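Local coordinates for putative lipoprotein (Clostridium difficile, PDB 4EXR), which is of unknown function but carries two PepSY (YPEB) domains and probably pairs as a dimer, at the interface of chains A and B. Sequence-based numbering; all coordinates share one arbitrary frame. Chains: chain A/B, Putative lipoprotein.

The interface of chains A and B. Residues chain A 86-90; chain B 89-93.
The flat carboxylates of A:Glu88 and B:Glu92 end two chains that run alongside each other, their planes 35° apart, an angle to be read with caution because B:Glu92 is poorly ordered. They stand on one face of an intermolecular antiparallel sheet, formed where strand 86-93 pairs with its two-fold mate about A:Lys90 and B:Lys90. The ammonium NZ of B:Lys90 reaches OE1 of B:Glu92 from above the carboxylate plane, a same-chain salt bridge of 3.1 Å that shares this uncertainty. A:Glu88, extended with CG anti to the backbone N (chi1 -179°), passes B:Lys90 at a slant; its OE2 meets the lysine CE at 3.3 Å, while NZ stays 4.3 Å from OE2, so any attraction there is probably electrostatic at longer range. The stems of A:Lys90 and B:Lys90 also slant past each other, aliphatic CG against CG at 3.9 Å, and their extended shape carries the like-charged tips apart. Beneath, the backbones do the joining: nearly straight hydrogen bonds run from A:Asp89 N to B:Thr91 O and from B:Thr91 N to A:Asp89 O, 2.8 Å each. The first donor lies in the carbonyl plane of B:Thr91; B:Thr91 N lies above the carbonyl plane of A:Asp89. Further along, B:Lys93 N donates to A:Leu87 O. This edge-to-edge pairing joins the strands across the chains, consistent with a YPEB-domain dimer. On the opposite face, water 2 bridges A:Asp89 OD1 and B:Asp89 O and bonds to water 1, which also meets A:Asp89 O. B:Thr91 turns OG1 beside its own backbone N (chi1 -58°), which puts this hydroxyl oxygen 2.8 Å from water 1, itself 3.0 Å from the carboxylate OD1 of B:Asp89.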
# COMPACT_ATOMS: atom_id res chain seq x y z
N VAL A 86 -11.89 -5.15 6.54
CA VAL A 86 -10.57 -5.08 5.91
C VAL A 86 -10.24 -3.61 5.67
O VAL A 86 -10.91 -2.94 4.90
CB VAL A 86 -10.55 -5.85 4.57
CG1 VAL A 86 -9.17 -5.71 3.87
CG2 VAL A 86 -10.87 -7.32 4.82
N LEU A 87 -9.23 -3.09 6.36
CA LEU A 87 -8.88 -1.68 6.26
C LEU A 87 -7.81 -1.43 5.18
O LEU A 87 -7.69 -0.34 4.64
CB LEU A 87 -8.33 -1.21 7.59
CG LEU A 87 -9.33 -1.45 8.73
CD1 LEU A 87 -8.72 -1.02 10.05
CD2 LEU A 87 -10.64 -0.72 8.44
N GLU A 88 -7.03 -2.45 4.91
CA GLU A 88 -6.04 -2.37 3.84
C GLU A 88 -5.80 -3.76 3.27
O GLU A 88 -5.81 -4.74 4.01
CB GLU A 88 -4.72 -1.77 4.33
CG GLU A 88 -3.68 -1.65 3.21
CD GLU A 88 -2.35 -1.06 3.65
OE1 GLU A 88 -2.12 -0.86 4.86
OE2 GLU A 88 -1.51 -0.79 2.76
N ASP A 89 -5.62 -3.83 1.96
CA ASP A 89 -5.25 -5.08 1.30
C ASP A 89 -4.27 -4.70 0.20
O ASP A 89 -4.66 -4.11 -0.81
CB ASP A 89 -6.50 -5.76 0.73
CG ASP A 89 -6.21 -7.11 0.09
OD1 ASP A 89 -5.03 -7.45 -0.16
OD2 ASP A 89 -7.19 -7.83 -0.20
N LYS A 90 -2.99 -5.00 0.41
CA LYS A 90 -1.94 -4.50 -0.46
C LYS A 90 -1.08 -5.65 -0.99
O LYS A 90 -0.62 -6.49 -0.21
CB LYS A 90 -1.08 -3.51 0.31
CG LYS A 90 0.05 -2.88 -0.49
CD LYS A 90 0.95 -2.10 0.45
CE LYS A 90 1.94 -1.24 -0.29
NZ LYS A 90 2.96 -0.71 0.66
N ASP B 89 -0.80 -3.49 -6.10
CA ASP B 89 -2.26 -3.49 -6.15
C ASP B 89 -2.71 -3.28 -4.71
O ASP B 89 -2.60 -4.18 -3.88
CB ASP B 89 -2.76 -4.82 -6.71
CG ASP B 89 -4.28 -4.87 -6.87
OD1 ASP B 89 -4.99 -4.00 -6.31
OD2 ASP B 89 -4.76 -5.81 -7.52
N LYS B 90 -3.21 -2.08 -4.42
CA LYS B 90 -3.48 -1.69 -3.04
C LYS B 90 -4.92 -1.21 -2.89
O LYS B 90 -5.38 -0.36 -3.66
CB LYS B 90 -2.51 -0.59 -2.62
CG LYS B 90 -2.66 -0.11 -1.20
CD LYS B 90 -1.81 1.12 -1.00
CE LYS B 90 -1.69 1.52 0.45
NZ LYS B 90 -1.06 2.87 0.56
N THR B 91 -5.62 -1.77 -1.91
CA THR B 91 -6.96 -1.32 -1.53
C THR B 91 -6.85 -0.76 -0.11
O THR B 91 -6.22 -1.37 0.74
CB THR B 91 -7.94 -2.51 -1.48
OG1 THR B 91 -7.97 -3.17 -2.75
CG2 THR B 91 -9.35 -2.04 -1.10
N GLU B 92 -7.48 0.39 0.14
CA GLU B 92 -7.57 0.93 1.50
C GLU B 92 -8.96 1.49 1.72
O GLU B 92 -9.52 2.13 0.84
CB GLU B 92 -6.60 2.10 1.70
CG GLU B 92 -5.17 1.77 2.05
CD GLU B 92 -4.36 3.03 2.35
OE1 GLU B 92 -3.90 3.68 1.38
OE2 GLU B 92 -4.21 3.38 3.54
N LYS B 93 -9.50 1.28 2.92
CA LYS B 93 -10.78 1.89 3.29
C LYS B 93 -10.68 3.42 3.18
O LYS B 93 -9.69 4.01 3.60
CB LYS B 93 -11.13 1.48 4.72
CG LYS B 93 -12.52 1.85 5.15
CD LYS B 93 -13.46 0.68 4.97
CE LYS B 93 -14.34 0.49 6.20
NZ LYS B 93 -15.11 1.72 6.52
O HOH W 1 -5.80 -4.72 -3.53
O HOH W 2 -4.10 -6.58 -2.86